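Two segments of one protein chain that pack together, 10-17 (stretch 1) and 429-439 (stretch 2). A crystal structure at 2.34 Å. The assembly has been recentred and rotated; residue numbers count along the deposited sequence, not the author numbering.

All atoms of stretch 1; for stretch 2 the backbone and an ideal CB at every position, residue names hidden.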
# COMPACT_ATOMS: atom_id res chain seq x y z
N HIS B 10 14.01 15.36 -23.18
CA HIS B 10 13.96 16.69 -22.56
C HIS B 10 14.90 16.83 -21.36
O HIS B 10 15.14 15.87 -20.65
CB HIS B 10 12.53 17.00 -22.14
CG HIS B 10 12.23 18.46 -22.00
ND1 HIS B 10 12.42 19.15 -20.83
CD2 HIS B 10 11.72 19.35 -22.89
CE1 HIS B 10 12.05 20.41 -20.99
NE2 HIS B 10 11.62 20.56 -22.23
N GLU B 11 15.40 18.05 -21.15
CA GLU B 11 16.34 18.35 -20.07
C GLU B 11 15.69 18.25 -18.70
O GLU B 11 16.36 17.97 -17.71
CB GLU B 11 16.89 19.77 -20.20
CG GLU B 11 17.59 20.11 -21.51
CD GLU B 11 18.02 21.57 -21.57
OE1 GLU B 11 18.83 21.92 -22.45
OE2 GLU B 11 17.54 22.37 -20.74
N ASP B 12 14.38 18.51 -18.65
CA ASP B 12 13.63 18.59 -17.40
C ASP B 12 12.78 17.36 -17.13
O ASP B 12 11.77 17.44 -16.44
CB ASP B 12 12.74 19.83 -17.40
CG ASP B 12 13.51 21.12 -17.25
OD1 ASP B 12 13.03 22.15 -17.77
OD2 ASP B 12 14.59 21.12 -16.60
N ARG B 13 13.19 16.22 -17.69
CA ARG B 13 12.48 14.96 -17.50
C ARG B 13 12.50 14.53 -16.04
O ARG B 13 13.47 14.78 -15.32
CB ARG B 13 13.08 13.87 -18.40
CG ARG B 13 14.56 13.64 -18.17
CD ARG B 13 15.15 12.63 -19.13
NE ARG B 13 16.58 12.45 -18.92
CZ ARG B 13 17.53 13.23 -19.44
NH1 ARG B 13 17.21 14.25 -20.22
NH2 ARG B 13 18.81 12.98 -19.18
N LEU B 14 11.40 13.92 -15.60
CA LEU B 14 11.23 13.38 -14.23
C LEU B 14 11.06 14.43 -13.11
O LEU B 14 10.76 14.07 -11.97
CB LEU B 14 12.32 12.34 -13.88
CG LEU B 14 12.63 11.23 -14.90
CD1 LEU B 14 13.88 10.47 -14.53
CD2 LEU B 14 11.47 10.28 -15.08
N PHE B 15 11.24 15.71 -13.43
CA PHE B 15 10.96 16.80 -12.49
C PHE B 15 9.47 17.08 -12.51
O PHE B 15 8.84 16.90 -13.56
CB PHE B 15 11.74 18.07 -12.86
CG PHE B 15 13.24 17.90 -12.86
CD1 PHE B 15 13.87 17.02 -11.98
CD2 PHE B 15 14.02 18.64 -13.74
CE1 PHE B 15 15.26 16.86 -11.99
CE2 PHE B 15 15.41 18.50 -13.76
CZ PHE B 15 16.03 17.61 -12.89
N PRO B 16 8.89 17.53 -11.38
CA PRO B 16 7.45 17.83 -11.35
C PRO B 16 7.11 18.98 -12.29
O PRO B 16 7.98 19.78 -12.63
CB PRO B 16 7.22 18.27 -9.90
CG PRO B 16 8.38 17.74 -9.13
CD PRO B 16 9.52 17.81 -10.08
N SER B 17 5.85 19.05 -12.72
CA SER B 17 5.45 20.07 -13.68
C SER B 17 5.34 21.46 -13.06
O SER B 17 5.59 22.47 -13.74
CB SER B 17 4.14 19.69 -14.36
OG SER B 17 3.85 20.59 -15.42
N UNK B 429 21.27 5.65 -13.13
CA UNK B 429 21.77 6.58 -12.12
C UNK B 429 21.26 8.00 -12.32
O UNK B 429 21.04 8.71 -11.35
CB UNK B 429 23.30 6.58 -12.13
N UNK B 430 21.08 8.40 -13.58
CA UNK B 430 20.47 9.69 -13.90
C UNK B 430 19.02 9.79 -13.42
O UNK B 430 18.63 10.82 -12.87
CB UNK B 430 20.53 9.93 -15.41
N UNK B 431 18.25 8.72 -13.63
CA UNK B 431 16.86 8.63 -13.14
C UNK B 431 16.82 8.76 -11.61
O UNK B 431 15.98 9.48 -11.07
CB UNK B 431 16.22 7.31 -13.57
N UNK B 432 17.73 8.07 -10.93
CA UNK B 432 17.85 8.15 -9.47
C UNK B 432 18.08 9.58 -9.00
O UNK B 432 17.46 10.03 -8.04
CB UNK B 432 18.99 7.26 -8.98
N UNK B 433 18.98 10.28 -9.69
CA UNK B 433 19.34 11.65 -9.35
C UNK B 433 18.22 12.68 -9.58
O UNK B 433 18.06 13.60 -8.78
CB UNK B 433 20.57 12.06 -10.16
N UNK B 434 17.43 12.49 -10.64
CA UNK B 434 16.31 13.38 -10.96
C UNK B 434 15.13 13.21 -10.02
O UNK B 434 14.51 14.19 -9.62
CB UNK B 434 15.85 13.14 -12.40
N UNK B 435 14.82 11.95 -9.69
CA UNK B 435 13.72 11.62 -8.78
C UNK B 435 14.01 12.09 -7.35
O UNK B 435 13.14 12.66 -6.69
CB UNK B 435 13.46 10.11 -8.79
N UNK B 436 15.25 11.87 -6.90
CA UNK B 436 15.72 12.39 -5.61
C UNK B 436 15.69 13.92 -5.58
O UNK B 436 15.34 14.51 -4.56
CB UNK B 436 17.14 11.89 -5.32
N UNK B 437 16.06 14.54 -6.70
CA UNK B 437 15.97 15.99 -6.85
C UNK B 437 14.53 16.48 -6.79
O UNK B 437 14.26 17.48 -6.12
CB UNK B 437 16.61 16.42 -8.17
N UNK B 438 13.63 15.77 -7.46
CA UNK B 438 12.19 16.08 -7.45
C UNK B 438 11.57 15.98 -6.06
O UNK B 438 10.75 16.83 -5.68
CB UNK B 438 11.45 15.14 -8.40
N UNK B 439 11.95 14.95 -5.31
CA UNK B 439 11.41 14.72 -3.98
C UNK B 439 11.86 15.78 -2.98
O UNK B 439 11.04 16.32 -2.24
CB UNK B 439 11.82 13.33 -3.48

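Stretch 2 is helical throughout, with regular backbone hydrogen bonds four residues apart. Stretch 1 is a loop with two beta turns, so it offers free carbonyls as well as side chains.

Position 429 lies out of reach of stretch 1. The visible atoms set no preference. It is His429, which hydrogen-bonds elsewhere in the structure.

At 430 the CA-to-CB bond points toward stretch 1. The ideal CB is 5.1 Å from Arg13 NH2, so there is room for a short chain before the guanidinium. An acid would suit best; Asn or Gln could also accept, while a serine hydroxyl would fall short. The residue is Asp430. Its OD1 forms a salt bridge with Arg13, at 3.3 Å from Arg13 NH2. A water bridges the same two side chains, accepting from Arg13 NE at 3.0 Å and donating to Asp430 OD1 at 3.1 Å.

Position 431 points sideways, yet its ideal CB is 4.0 Å from Leu14 CD1. A modest apolar chain such as Ala, Val or Ile would suit. It is Val431, chi1 t. Its CG2 lies 3.9 Å from Leu14 CD1.

Position 432 points away and 433 sideways, and neither ideal CB has stretch 1 within 5.5 Å. Many residues would do. They are Ala432 and Arg433; the arginine leads away from the contact.

Position 434 points toward stretch 1 and faces its middle. The ideal CB is 3.9 Å from Leu14 CB, 3.8 Å from Phe15 CE1 and 4.1 Å from Arg13 O. Beyond lie the carbonyls of Glu11 and Arg13, which call for a donor. Lys or Gln might reach one of them, but a long chain with several N-H groups fits better. The residue is Arg434, the largest contributor to the contact. Its NH2 hydrogen-bonds to Glu11 O at 2.6 Å and to Arg13 O at 3.0 Å. Its NH1 adds a weak bond to Glu11 O at 3.1 Å. The guanidinium lies over a face of the Arg13 guanidinium, with Arg434 NH1 3.4 Å from Arg13 NH2. Asp430 offsets these like charges: its OD1 also forms a salt bridge with Arg434 NE at 2.9 Å, so one oxygen pairs with both arginines. Arg434 CD also packs 3.9 Å from Leu14 CD1.

Positions 435 and 436 find nothing of stretch 1 near their ideal CB atoms, so the choice is open. They are Val435, pointing sideways, and Asp436, out of reach.

Position 437 points toward the Phe15 ring, its ideal CB 4.1 Å from Phe15 CE1. A small residue such as Ala, Ser or Thr would suit. It is Ser437. Its CB meets the ring, and its OG donates back to Arg433 O at 2.7 Å.

Position 438 comes close to the loop. Its ideal CB is 3.7 Å from Pro16 CD and 3.8 Å from Leu14 O, leaving little space. Ala or Gly would suit. It is Ala438, whose CB packs on the proline ring.

Position 439 points away, leaving the choice free. It is Phe439.

Stretch 2, residues 429-439: HDVARRVDSAF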
# COMPACT_ATOMS: atom_id res chain seq x y z
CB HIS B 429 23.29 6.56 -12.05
CG HIS B 429 23.83 5.55 -11.08
ND1 HIS B 429 23.97 4.22 -11.39
CD2 HIS B 429 24.24 5.68 -9.80
CE1 HIS B 429 24.45 3.57 -10.35
NE2 HIS B 429 24.62 4.44 -9.37
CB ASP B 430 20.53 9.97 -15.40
CG ASP B 430 20.34 11.44 -15.72
OD1 ASP B 430 19.24 11.83 -16.17
OD2 ASP B 430 21.28 12.22 -15.48
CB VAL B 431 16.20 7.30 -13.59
CG1 VAL B 431 14.85 7.05 -12.89
CG2 VAL B 431 16.00 7.29 -15.07
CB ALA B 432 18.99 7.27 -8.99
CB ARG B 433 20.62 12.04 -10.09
CG ARG B 433 21.83 11.27 -9.58
CD ARG B 433 23.03 11.32 -10.52
NE ARG B 433 24.11 10.51 -9.98
CZ ARG B 433 25.39 10.56 -10.36
NH1 ARG B 433 25.78 11.39 -11.32
NH2 ARG B 433 26.27 9.77 -9.78
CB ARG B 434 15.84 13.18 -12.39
CG ARG B 434 16.85 13.62 -13.41
CD ARG B 434 16.39 13.39 -14.83
NE ARG B 434 17.37 13.97 -15.74
CZ ARG B 434 17.25 15.17 -16.29
NH1 ARG B 434 18.21 15.62 -17.09
NH2 ARG B 434 16.18 15.92 -16.07
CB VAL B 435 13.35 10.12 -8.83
CG1 VAL B 435 12.36 9.74 -7.73
CG2 VAL B 435 12.77 9.77 -10.18
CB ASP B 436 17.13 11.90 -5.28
CG ASP B 436 17.18 10.43 -4.86
OD1 ASP B 436 18.30 9.94 -4.60
OD2 ASP B 436 16.11 9.77 -4.80
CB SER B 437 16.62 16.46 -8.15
OG SER B 437 18.01 16.24 -8.10
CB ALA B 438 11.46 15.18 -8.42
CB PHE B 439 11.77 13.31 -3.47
CG PHE B 439 11.35 13.07 -2.05
CD1 PHE B 439 10.00 12.90 -1.72
CD2 PHE B 439 12.31 13.01 -1.03
CE1 PHE B 439 9.61 12.68 -0.40
CE2 PHE B 439 11.92 12.78 0.29
CZ PHE B 439 10.57 12.63 0.61
O HOH W 1 17.29 9.87 -17.66
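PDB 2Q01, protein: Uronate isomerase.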